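Local coordinates for arylsulfatase (Pseudoalteromonas sp. MB47, PDB 7AJ0), which probably hydrolyses sulfate esters of the algal polysaccharide fucoidan as a hexameric, calcium-binding sulfatase, apparently acting from chain ends, at residues L91-M96 and T406-A411; Y97-C102 and R106-T111; I321-N326 and T378-T383. All coordinates share one frame; numbering follows the deposited sequence.

Contact 1 (L91-M96 and T406-A411)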
ATOM      1  N   LEU A  91      32.973  -8.777  26.521  1.00 22.93           N
ATOM      2  CA  LEU A  91      31.660  -8.195  26.769  1.00 22.73           C
ATOM      3  C   LEU A  91      30.994  -7.887  25.437  1.00 22.36           C
ATOM      4  O   LEU A  91      31.566  -7.177  24.602  1.00 22.18           O
ATOM      5  CB  LEU A  91      31.790  -6.928  27.619  1.00 22.76           C
ATOM      6  CG  LEU A  91      30.591  -5.990  27.725  1.00 22.56           C
ATOM      7  CD1 LEU A  91      29.414  -6.673  28.384  1.00 25.74           C
ATOM      8  CD2 LEU A  91      30.982  -4.734  28.501  1.00 22.66           C
ATOM      9  N   ARG A  92      29.792  -8.420  25.240  1.00 22.29           N
ATOM     10  CA  ARG A  92      29.003  -8.152  24.046  1.00 22.00           C
ATOM     11  C   ARG A  92      27.894  -7.170  24.402  1.00 21.86           C
ATOM     12  O   ARG A  92      27.061  -7.455  25.269  1.00 22.01           O
ATOM     13  CB  ARG A  92      28.421  -9.442  23.470  1.00 22.08           C
ATOM     14  CG  ARG A  92      27.588  -9.224  22.218  1.00 25.45           C
ATOM     15  CD  ARG A  92      27.365 -10.519  21.460  1.00 26.87           C
ATOM     16  NE  ARG A  92      26.543 -11.472  22.200  1.00 25.67           N
ATOM     17  CZ  ARG A  92      25.212 -11.501  22.168  1.00 22.23           C
ATOM     18  NH1 ARG A  92      24.540 -10.620  21.439  1.00 29.24           N
ATOM     19  NH2 ARG A  92      24.553 -12.412  22.870  1.00 22.55           N
ATOM     20  N   LEU A  93      27.891  -6.018  23.739  1.00 21.63           N
ATOM     21  CA  LEU A  93      26.898  -4.975  23.964  1.00 21.53           C
ATOM     22  C   LEU A  93      25.787  -5.118  22.932  1.00 21.37           C
ATOM     23  O   LEU A  93      26.050  -5.109  21.724  1.00 21.23           O
ATOM     24  CB  LEU A  93      27.539  -3.593  23.872  1.00 21.45           C
ATOM     25  CG  LEU A  93      28.606  -3.277  24.918  1.00 21.66           C
ATOM     26  CD1 LEU A  93      29.234  -1.923  24.635  1.00 27.02           C
ATOM     27  CD2 LEU A  93      28.020  -3.307  26.318  1.00 21.87           C
ATOM     28  N   THR A  94      24.550  -5.245  23.405  1.00 21.44           N
ATOM     29  CA  THR A  94      23.400  -5.432  22.533  1.00 21.36           C
ATOM     30  C   THR A  94      22.616  -4.147  22.292  1.00 21.26           C
ATOM     31  O   THR A  94      21.653  -4.165  21.519  1.00 21.22           O
ATOM     32  CB  THR A  94      22.463  -6.502  23.108  1.00 21.58           C
ATOM     33  OG1 THR A  94      22.139  -6.189  24.470  1.00 23.03           O
ATOM     34  CG2 THR A  94      23.118  -7.871  23.056  1.00 25.77           C
ATOM     35  N   SER A  95      23.001  -3.038  22.923  1.00 21.25           N
ATOM     36  CA  SER A  95      22.369  -1.736  22.713  1.00 21.21           C
ATOM     37  C   SER A  95      23.429  -0.665  22.474  1.00 21.15           C
ATOM     38  O   SER A  95      23.462   0.385  23.121  1.00 21.24           O
ATOM     39  CB  SER A  95      21.468  -1.366  23.888  1.00 21.39           C
ATOM     40  OG  SER A  95      20.230  -2.052  23.805  1.00 31.09           O
ATOM     41  N   MET A  96      24.319  -0.939  21.529  1.00 21.05           N
ATOM     42  CA  MET A  96      25.326   0.016  21.082  1.00 21.03           C
ATOM     43  C   MET A  96      24.781   0.773  19.879  1.00 24.92           C
ATOM     44  O   MET A  96      24.142   0.184  19.002  1.00 20.90           O
ATOM     45  CB  MET A  96      26.618  -0.716  20.724  1.00 21.02           C
ATOM     46  CG  MET A  96      27.715   0.149  20.137  1.00 21.05           C
ATOM     47  SD  MET A  96      28.425   1.320  21.291  1.00102.39           S
ATOM     48  CE  MET A  96      29.991   1.615  20.481  1.00 42.08           C
ATOM     49  N   THR A 406      33.991   3.936  31.264  1.00 23.93           N
ATOM     50  CA  THR A 406      34.969   3.025  31.850  1.00 24.18           C
ATOM     51  C   THR A 406      34.369   2.242  33.012  1.00 24.35           C
ATOM     52  O   THR A 406      34.626   1.041  33.158  1.00 24.37           O
ATOM     53  CB  THR A 406      36.203   3.806  32.304  1.00 24.64           C
ATOM     54  OG1 THR A 406      36.853   4.378  31.161  1.00 24.53           O
ATOM     55  CG2 THR A 406      37.176   2.897  33.036  1.00 24.99           C
ATOM     56  N   ALA A 407      33.565   2.904  33.850  1.00 24.52           N
ATOM     57  CA  ALA A 407      32.892   2.212  34.943  1.00 24.72           C
ATOM     58  C   ALA A 407      31.858   1.212  34.444  1.00 30.84           C
ATOM     59  O   ALA A 407      31.511   0.275  35.170  1.00 26.49           O
ATOM     60  CB  ALA A 407      32.218   3.226  35.870  1.00 25.01           C
ATOM     61  N   PHE A 408      31.356   1.395  33.224  1.00 28.80           N
ATOM     62  CA  PHE A 408      30.394   0.461  32.648  1.00 23.57           C
ATOM     63  C   PHE A 408      31.094  -0.747  32.040  1.00 23.76           C
ATOM     64  O   PHE A 408      30.650  -1.885  32.230  1.00 23.47           O
ATOM     65  CB  PHE A 408      29.546   1.205  31.613  1.00 23.21           C
ATOM     66  CG  PHE A 408      28.653   0.324  30.787  1.00 22.88           C
ATOM     67  CD1 PHE A 408      27.734  -0.523  31.385  1.00 28.42           C
ATOM     68  CD2 PHE A 408      28.710   0.375  29.402  1.00 22.53           C
ATOM     69  CE1 PHE A 408      26.903  -1.320  30.616  1.00 22.72           C
ATOM     70  CE2 PHE A 408      27.881  -0.417  28.628  1.00 26.98           C
ATOM     71  CZ  PHE A 408      26.975  -1.266  29.235  1.00 22.37           C
ATOM     72  N   LEU A 409      32.209  -0.521  31.338  1.00 23.40           N
ATOM     73  CA  LEU A 409      32.894  -1.606  30.650  1.00 23.31           C
ATOM     74  C   LEU A 409      33.713  -2.479  31.594  1.00 23.72           C
ATOM     75  O   LEU A 409      33.913  -3.665  31.308  1.00 25.28           O
ATOM     76  CB  LEU A 409      33.808  -1.039  29.560  1.00 23.17           C
ATOM     77  CG  LEU A 409      33.133  -0.330  28.386  1.00 22.80           C
ATOM     78  CD1 LEU A 409      34.171   0.324  27.484  1.00 22.79           C
ATOM     79  CD2 LEU A 409      32.275  -1.299  27.590  1.00 30.61           C
ATOM     80  N   LEU A 410      34.197  -1.926  32.705  1.00 24.12           N
ATOM     81  CA  LEU A 410      35.086  -2.651  33.604  1.00 24.58           C
ATOM     82  C   LEU A 410      34.372  -3.241  34.814  1.00 24.89           C
ATOM     83  O   LEU A 410      35.024  -3.871  35.652  1.00 25.34           O
ATOM     84  CB  LEU A 410      36.217  -1.732  34.082  1.00 24.94           C
ATOM     85  CG  LEU A 410      37.073  -1.095  32.990  1.00 24.76           C
ATOM     86  CD1 LEU A 410      38.198  -0.280  33.602  1.00 25.23           C
ATOM     87  CD2 LEU A 410      37.628  -2.149  32.054  1.00 24.61           C
ATOM     88  N   ALA A 411      33.061  -3.056  34.928  1.00 24.71           N
ATOM     89  CA  ALA A 411      32.280  -3.639  36.008  1.00 25.02           C
ATOM     90  C   ALA A 411      31.582  -4.904  35.524  1.00 24.85           C
ATOM     91  O   ALA A 411      31.045  -4.942  34.414  1.00 27.40           O
ATOM     92  CB  ALA A 411      31.243  -2.643  36.534  1.00 25.03           C
TER
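Leu-91 begins the contact by sending its CD2 methyl to within 3.8 Å of CD2 of Leu-409, the two branched side chains crossing at about a right angle. With CG anti to the backbone N (chi1 166°), Leu-91 extends from the strand toward the short helix 406-409, and the same methyl lies near that helix's last carbonyl. Arg-92 projects from the other face of the strand, where it makes a cation-pi contact with Tyr-70 and packs on Gly-68 of a second subunit. Leu-93 returns to the helix side and divides its branches: CD2 meets CE2 of Phe-408 obliquely at 3.7 Å, while CD1 lies 4.3 Å from CD2 of Leu-409. The chi1 of Phe-408 (171°) swings its ring out to Leu-93, the two side chains running past each other in opposite directions. No hydrogen bond joins the segments; in this buried place, branched leucines and a flat phenylalanine ring pack by shape alone. Beyond Leu-93 the chain turns a corner at Thr-94 and Ser-95. Strand 91-97 runs between strands 354-360 and 369-371 of the large mixed sheet, and helix 406-409 lies between this sheet and helix 31-48.

Contact 2 (Y97-C102 and R106-T111). With CA (calcium ion), chain G.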
ATOM      1  N   TYR A  97      25.035   2.081  19.840  1.00 21.05           N
ATOM      2  CA  TYR A  97      24.391   2.950  18.868  1.00 21.08           C
ATOM      3  C   TYR A  97      25.401   3.797  18.115  1.00 21.16           C
ATOM      4  O   TYR A  97      26.410   4.235  18.674  1.00 26.33           O
ATOM      5  CB  TYR A  97      23.357   3.869  19.552  1.00 21.20           C
ATOM      6  CG  TYR A  97      22.060   3.159  19.828  1.00 21.17           C
ATOM      7  CD1 TYR A  97      21.094   3.038  18.839  1.00 21.16           C
ATOM      8  CD2 TYR A  97      21.807   2.588  21.064  1.00 21.21           C
ATOM      9  CE1 TYR A  97      19.910   2.374  19.077  1.00 21.19           C
ATOM     10  CE2 TYR A  97      20.625   1.926  21.312  1.00 21.75           C
ATOM     11  CZ  TYR A  97      19.678   1.822  20.314  1.00 21.23           C
ATOM     12  OH  TYR A  97      18.499   1.160  20.553  1.00 21.32           O
ATOM     13  N   SER A  98      25.103   4.021  16.831  1.00 21.17           N
ATOM     14  CA  SER A  98      25.924   4.849  15.960  1.00 21.32           C
ATOM     15  C   SER A  98      25.062   5.939  15.340  1.00 21.48           C
ATOM     16  O   SER A  98      23.893   6.093  15.709  1.00 21.49           O
ATOM     17  CB  SER A  98      26.566   3.997  14.869  1.00 21.56           C
ATOM     18  OG  SER A  98      25.577   3.487  13.987  1.00 21.21           O
ATOM     19  N   GLN A  99      25.609   6.684  14.397  1.00 21.68           N
ATOM     20  CA  GLN A  99      24.825   7.583  13.557  1.00 21.89           C
ATOM     21  C   GLN A  99      24.331   6.830  12.332  1.00 21.84           C
ATOM     22  O   GLN A  99      24.776   5.719  12.041  1.00 21.67           O
ATOM     23  CB  GLN A  99      25.664   8.791  13.168  1.00 22.21           C
ATOM     24  CG  GLN A  99      26.282   9.505  14.357  1.00 22.31           C
ATOM     25  CD  GLN A  99      25.242  10.001  15.342  1.00 22.34           C
ATOM     26  OE1 GLN A  99      24.382  10.815  14.999  1.00 32.88           O
ATOM     27  NE2 GLN A  99      25.307   9.505  16.571  1.00 22.18           N
ATOM     28  N   PRO A 100      23.386   7.402  11.581  1.00 22.03           N
ATOM     29  CA  PRO A 100      22.798   6.653  10.460  1.00 22.03           C
ATOM     30  C   PRO A 100      23.668   6.555   9.213  1.00 22.18           C
ATOM     31  O   PRO A 100      23.339   5.753   8.330  1.00 22.19           O
ATOM     32  CB  PRO A 100      21.505   7.435  10.153  1.00 22.27           C
ATOM     33  CG  PRO A 100      21.265   8.294  11.351  1.00 22.30           C
ATOM     34  CD  PRO A 100      22.628   8.630  11.874  1.00 22.27           C
ATOM     35  N   THR A 101      24.752   7.325   9.100  1.00 22.36           N
ATOM     36  CA  THR A 101      25.559   7.328   7.886  1.00 22.58           C
ATOM     37  C   THR A 101      27.039   7.437   8.235  1.00 22.60           C
ATOM     38  O   THR A 101      27.414   7.729   9.372  1.00 22.50           O
ATOM     39  CB  THR A 101      25.143   8.469   6.944  1.00 23.01           C
ATOM     40  OG1 THR A 101      25.106   9.705   7.669  1.00 23.29           O
ATOM     41  CG2 THR A 101      23.769   8.195   6.351  1.00 26.95           C
ATOM     42  N   CYS A 102      27.879   7.213   7.217  1.00 24.96           N
ATOM     43  CA  CYS A 102      29.308   7.002   7.439  1.00 22.82           C
ATOM     44  C   CYS A 102      29.971   8.226   8.058  1.00 23.05           C
ATOM     45  O   CYS A 102      30.538   8.155   9.155  1.00 22.91           O
ATOM     46  CB  CYS A 102      29.995   6.654   6.113  1.00 29.94           C
ATOM     47  SG  CYS A 102      29.373   5.191   5.268  1.00 51.65           S
ATOM     48  N   ARG A 106      31.590   8.566  11.919  1.00 22.78           N
ATOM     49  CA  ARG A 106      33.037   8.651  12.082  1.00 23.00           C
ATOM     50  C   ARG A 106      33.452   9.978  12.700  1.00 23.35           C
ATOM     51  O   ARG A 106      34.435  10.029  13.448  1.00 23.48           O
ATOM     52  CB  ARG A 106      33.710   8.423  10.732  1.00 23.20           C
ATOM     53  CG  ARG A 106      33.642   6.965  10.313  1.00 22.91           C
ATOM     54  CD  ARG A 106      33.610   6.769   8.811  1.00 23.08           C
ATOM     55  NE  ARG A 106      33.216   5.396   8.499  1.00 25.00           N
ATOM     56  CZ  ARG A 106      34.016   4.343   8.630  1.00 22.71           C
ATOM     57  NH1 ARG A 106      35.259   4.501   9.061  1.00 24.32           N
ATOM     58  NH2 ARG A 106      33.572   3.130   8.331  1.00 25.40           N
ATOM     59  N   ALA A 107      32.714  11.051  12.416  1.00 23.56           N
ATOM     60  CA  ALA A 107      32.925  12.302  13.133  1.00 23.92           C
ATOM     61  C   ALA A 107      32.636  12.129  14.620  1.00 23.70           C
ATOM     62  O   ALA A 107      33.406  12.585  15.473  1.00 26.90           O
ATOM     63  CB  ALA A 107      32.044  13.401  12.536  1.00 24.20           C
ATOM     64  N   ALA A 108      31.526  11.469  14.950  1.00 23.31           N
ATOM     65  CA  ALA A 108      31.175  11.285  16.354  1.00 23.15           C
ATOM     66  C   ALA A 108      32.247  10.487  17.084  1.00 23.07           C
ATOM     67  O   ALA A 108      32.585  10.789  18.235  1.00 23.20           O
ATOM     68  CB  ALA A 108      29.819  10.589  16.466  1.00 22.78           C
ATOM     69  N   LEU A 109      32.799   9.470  16.426  1.00 22.89           N
ATOM     70  CA  LEU A 109      33.814   8.639  17.060  1.00 22.85           C
ATOM     71  C   LEU A 109      35.107   9.404  17.301  1.00 23.28           C
ATOM     72  O   LEU A 109      35.872   9.046  18.204  1.00 23.36           O
ATOM     73  CB  LEU A 109      34.083   7.409  16.196  1.00 22.63           C
ATOM     74  CG  LEU A 109      35.221   6.488  16.628  1.00 22.65           C
ATOM     75  CD1 LEU A 109      34.878   5.783  17.929  1.00 22.46           C
ATOM     76  CD2 LEU A 109      35.517   5.485  15.521  1.00 22.54           C
ATOM     77  N   THR A 110      35.374  10.449  16.517  1.00 23.63           N
ATOM     78  CA  THR A 110      36.639  11.170  16.607  1.00 24.11           C
ATOM     79  C   THR A 110      36.479  12.599  17.114  1.00 25.73           C
ATOM     80  O   THR A 110      37.434  13.379  17.036  1.00 25.01           O
ATOM     81  CB  THR A 110      37.339  11.188  15.243  1.00 24.33           C
ATOM     82  OG1 THR A 110      36.502  11.841  14.278  1.00 24.38           O
ATOM     83  CG2 THR A 110      37.642   9.772  14.783  1.00 24.01           C
ATOM     84  N   THR A 111      35.304  12.961  17.631  1.00 24.37           N
ATOM     85  CA  THR A 111      35.118  14.278  18.223  1.00 24.78           C
ATOM     86  C   THR A 111      34.313  14.262  19.513  1.00 24.63           C
ATOM     87  O   THR A 111      34.221  15.308  20.161  1.00 25.02           O
ATOM     88  CB  THR A 111      34.426  15.231  17.237  1.00 25.00           C
ATOM     89  OG1 THR A 111      33.081  14.792  17.001  1.00 24.59           O
ATOM     90  CG2 THR A 111      35.181  15.287  15.917  1.00 27.86           C
TER
HETATM   91 CA    CA G 600      29.547   3.269   6.938  1.00 22.07          CA
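The backbone N of Arg-106 donates a 3.0 Å, fairly straight hydrogen bond (159°) to O of Cys-102, the i-to-i+4 bond of the first turn of helix 102-111. Its long side chain then passes back beside the same carbonyl: CD of Arg-106 comes to 3.4 Å from O of Cys-102, and the guanidinium presents an edge to that oxygen. The chain is extended from CG to NE, carrying its polar end to Asp-325 through NE and to Ser-267 through NH1, a reach suited to arginine. Cys-102 turns SG to the calcium ion at 2.5 Å; SG stands anti to its own carbonyl carbon (chi1 -59°). Earlier in the loop, CG of Gln-99 rests 4.3 Å from CB of Ala-108, whose small methyl lets the loop lie close. OG1 of Thr-110 donates a hydrogen bond to O of Arg-106 (2.9 Å) and OG1 of Thr-111 another to O of Ala-107 (2.7 Å), from above its carbonyl plane, satisfying both hydroxyls within the helix. Residues 102-106 read C-T-S-S-R, a form of the C-X-P/A-X-R sulfatase signature; in type I sulfatases the equivalent cysteine becomes catalytic formylglycine, but here it is modelled unmodified.

Contact 3 (I321-N326 and T378-T383). With CA (calcium ion), chain G.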
ATOM      1  N   ILE A 321      38.066  -2.752  21.076  1.00 22.56           N
ATOM      2  CA  ILE A 321      36.666  -2.451  20.805  1.00 22.23           C
ATOM      3  C   ILE A 321      36.393  -2.798  19.349  1.00 25.35           C
ATOM      4  O   ILE A 321      37.067  -2.289  18.444  1.00 26.26           O
ATOM      5  CB  ILE A 321      36.327  -0.980  21.096  1.00 22.20           C
ATOM      6  CG1 ILE A 321      36.362  -0.728  22.605  1.00 22.38           C
ATOM      7  CG2 ILE A 321      34.964  -0.625  20.518  1.00 26.11           C
ATOM      8  CD1 ILE A 321      36.213   0.728  23.002  1.00 32.25           C
ATOM      9  N   PHE A 322      35.417  -3.673  19.126  1.00 21.88           N
ATOM     10  CA  PHE A 322      34.980  -4.070  17.792  1.00 21.75           C
ATOM     11  C   PHE A 322      33.577  -3.516  17.584  1.00 21.51           C
ATOM     12  O   PHE A 322      32.670  -3.810  18.370  1.00 21.41           O
ATOM     13  CB  PHE A 322      35.001  -5.592  17.643  1.00 21.82           C
ATOM     14  CG  PHE A 322      34.572  -6.074  16.288  1.00 21.76           C
ATOM     15  CD1 PHE A 322      33.230  -6.247  15.996  1.00 21.57           C
ATOM     16  CD2 PHE A 322      35.509  -6.360  15.309  1.00 21.93           C
ATOM     17  CE1 PHE A 322      32.832  -6.690  14.750  1.00 24.30           C
ATOM     18  CE2 PHE A 322      35.115  -6.804  14.062  1.00 21.92           C
ATOM     19  CZ  PHE A 322      33.775  -6.968  13.782  1.00 21.74           C
ATOM     20  N   THR A 323      33.397  -2.718  16.539  1.00 21.45           N
ATOM     21  CA  THR A 323      32.120  -2.049  16.332  1.00 21.28           C
ATOM     22  C   THR A 323      31.969  -1.696  14.858  1.00 21.29           C
ATOM     23  O   THR A 323      32.851  -1.960  14.037  1.00 21.42           O
ATOM     24  CB  THR A 323      32.007  -0.803  17.221  1.00 21.30           C
ATOM     25  OG1 THR A 323      30.688  -0.252  17.122  1.00 21.16           O
ATOM     26  CG2 THR A 323      33.014   0.256  16.803  1.00 21.48           C
ATOM     27  N   SER A 324      30.828  -1.101  14.531  1.00 21.18           N
ATOM     28  CA  SER A 324      30.503  -0.647  13.190  1.00 21.23           C
ATOM     29  C   SER A 324      30.209   0.846  13.227  1.00 21.29           C
ATOM     30  O   SER A 324      30.032   1.442  14.293  1.00 22.04           O
ATOM     31  CB  SER A 324      29.303  -1.417  12.628  1.00 21.14           C
ATOM     32  OG  SER A 324      28.896  -0.885  11.382  1.00 21.23           O
ATOM     33  N   ASP A 325      30.158   1.459  12.045  1.00 21.42           N
ATOM     34  CA  ASP A 325      29.840   2.877  11.954  1.00 21.55           C
ATOM     35  C   ASP A 325      28.379   3.144  11.617  1.00 21.49           C
ATOM     36  O   ASP A 325      27.894   4.249  11.876  1.00 21.58           O
ATOM     37  CB  ASP A 325      30.741   3.564  10.920  1.00 21.83           C
ATOM     38  CG  ASP A 325      30.340   3.264   9.493  1.00 21.93           C
ATOM     39  OD1 ASP A 325      29.832   2.153   9.219  1.00 21.79           O
ATOM     40  OD2 ASP A 325      30.543   4.153   8.640  1.00 22.21           O
ATOM     41  N   ASN A 326      27.665   2.170  11.066  1.00 21.40           N
ATOM     42  CA  ASN A 326      26.229   2.300  10.836  1.00 21.38           C
ATOM     43  C   ASN A 326      25.694   0.935  10.420  1.00 21.29           C
ATOM     44  O   ASN A 326      26.443  -0.039  10.301  1.00 21.26           O
ATOM     45  CB  ASN A 326      25.920   3.374   9.792  1.00 21.62           C
ATOM     46  CG  ASN A 326      26.742   3.217   8.533  1.00 22.34           C
ATOM     47  OD1 ASN A 326      27.660   3.996   8.275  1.00 22.01           O
ATOM     48  ND2 ASN A 326      26.421   2.199   7.742  1.00 34.83           N
ATOM     49  N   THR A 378      30.168   8.087  20.519  1.00 22.28           N
ATOM     50  CA  THR A 378      30.840   9.157  21.241  1.00 22.65           C
ATOM     51  C   THR A 378      31.344   8.693  22.603  1.00 22.72           C
ATOM     52  O   THR A 378      32.250   9.320  23.162  1.00 23.30           O
ATOM     53  CB  THR A 378      29.907  10.355  21.426  1.00 22.84           C
ATOM     54  OG1 THR A 378      28.732   9.946  22.138  1.00 22.67           O
ATOM     55  CG2 THR A 378      29.508  10.939  20.080  1.00 22.87           C
ATOM     56  N   ASP A 379      30.778   7.611  23.146  1.00 22.47           N
ATOM     57  CA  ASP A 379      31.247   7.096  24.426  1.00 22.59           C
ATOM     58  C   ASP A 379      32.609   6.423  24.293  1.00 22.65           C
ATOM     59  O   ASP A 379      33.385   6.405  25.254  1.00 22.91           O
ATOM     60  CB  ASP A 379      30.225   6.118  25.008  1.00 22.37           C
ATOM     61  CG  ASP A 379      28.901   6.785  25.337  1.00 22.39           C
ATOM     62  OD1 ASP A 379      28.863   8.031  25.412  1.00 22.63           O
ATOM     63  OD2 ASP A 379      27.899   6.061  25.530  1.00 22.22           O
ATOM     64  N   ILE A 380      32.913   5.857  23.124  1.00 22.46           N
ATOM     65  CA  ILE A 380      34.251   5.320  22.894  1.00 22.57           C
ATOM     66  C   ILE A 380      35.276   6.445  22.941  1.00 24.63           C
ATOM     67  O   ILE A 380      36.348   6.313  23.544  1.00 23.23           O
ATOM     68  CB  ILE A 380      34.305   4.565  21.554  1.00 22.34           C
ATOM     69  CG1 ILE A 380      33.323   3.391  21.565  1.00 22.02           C
ATOM     70  CG2 ILE A 380      35.723   4.077  21.281  1.00 22.52           C
ATOM     71  CD1 ILE A 380      33.071   2.781  20.197  1.00 24.53           C
ATOM     72  N   TYR A 381      34.958   7.572  22.301  1.00 23.05           N
ATOM     73  CA  TYR A 381      35.829   8.741  22.346  1.00 23.49           C
ATOM     74  C   TYR A 381      36.070   9.188  23.780  1.00 23.80           C
ATOM     75  O   TYR A 381      37.218   9.338  24.211  1.00 24.16           O
ATOM     76  CB  TYR A 381      35.196   9.859  21.513  1.00 23.57           C
ATOM     77  CG  TYR A 381      35.820  11.226  21.655  1.00 24.08           C
ATOM     78  CD1 TYR A 381      35.487  12.056  22.718  1.00 24.34           C
ATOM     79  CD2 TYR A 381      36.711  11.705  20.707  1.00 24.36           C
ATOM     80  CE1 TYR A 381      36.039  13.309  22.843  1.00 24.87           C
ATOM     81  CE2 TYR A 381      37.270  12.958  20.824  1.00 24.90           C
ATOM     82  CZ  TYR A 381      36.931  13.755  21.893  1.00 25.15           C
ATOM     83  OH  TYR A 381      37.488  15.006  22.017  1.00 25.75           O
ATOM     84  N   MET A 382      34.993   9.393  24.540  1.00 23.72           N
ATOM     85  CA  MET A 382      35.135   9.911  25.897  1.00 24.07           C
ATOM     86  C   MET A 382      35.774   8.885  26.823  1.00 24.12           C
ATOM     87  O   MET A 382      36.513   9.255  27.742  1.00 24.54           O
ATOM     88  CB  MET A 382      33.771  10.339  26.435  1.00 24.00           C
ATOM     89  CG  MET A 382      33.842  11.393  27.528  1.00 24.48           C
ATOM     90  SD  MET A 382      34.615  12.927  26.972  1.00 24.98           S
ATOM     91  CE  MET A 382      33.391  13.552  25.823  1.00 24.76           C
ATOM     92  N   THR A 383      35.494   7.598  26.607  1.00 23.75           N
ATOM     93  CA  THR A 383      36.169   6.553  27.368  1.00 23.83           C
ATOM     94  C   THR A 383      37.663   6.540  27.064  1.00 24.12           C
ATOM     95  O   THR A 383      38.490   6.405  27.973  1.00 24.48           O
ATOM     96  CB  THR A 383      35.536   5.195  27.050  1.00 23.42           C
ATOM     97  OG1 THR A 383      34.140   5.224  27.388  1.00 23.22           O
ATOM     98  CG2 THR A 383      36.220   4.076  27.818  1.00 23.56           C
TER
HETATM   99 CA    CA G 600      29.547   3.269   6.938  1.00 22.07          CA
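Ile-380 carries almost the whole contact from helix 377-387, meeting Ile-321 and Thr-323, which lie two apart on one face of strand 318-324. Its CG2 methyl touches CD1 of Ile-321 at 3.8 Å, and its CD1 in turn reaches CG2 of Ile-321 at 3.9 Å. With CG1 of Ile-380 anti to the carbonyl carbon (chi1 -61°) and CG2 anti to the backbone N, both branches are set against Ile-321. The two side chains slide past each other in opposite directions, each branch finding the other's. Beta-branched isoleucines fill this buried seam well, since both prongs of each are used. CD1 of Ile-380 also approaches the methyl CG2 of Thr-323 at 4.2 Å. This helix-on-strand packing belongs to the alpha/beta core of the alkaline phosphatase clan, in which metal ligands sit just past the C-terminal ends of parallel strands. Accordingly, Asp-325 grips the calcium ion with both carboxylate oxygens, OD2 at 2.2 Å and OD1 at 2.6 Å, and Asn-326 adds OD1 at 2.4 Å; Asp-60, Asp-61 and Cys-102 complete the site. Thr-383 starts its side chain toward the strand without touching it and donates a hydrogen bond from OG1 to O of Asp-379 at 2.6 Å, reaching that oxygen from the face opposite to its own backbone N.

Contacts 2 and 3 lie about 8 Å apart between centres and share the calcium ion: Cys-102 comes from one, Asp-325 and Asn-326 from the other. They are further joined by a salt bridge, NE of Arg-106 to OD2 of Asp-325 at 3.0 Å, which probably steadies that carboxylate as a metal ligand. Contact 1 stands farther off, its centre about 11 Å from that of contact 3 and about 18 Å from that of contact 2. It meets contact 3 through Met-96, which packs on Ile-380 and Thr-323, and through Thr-406 against Thr-383. Its strand, residues 91-97, leads directly into the loop of contact 2, linking the apolar core to the metal site.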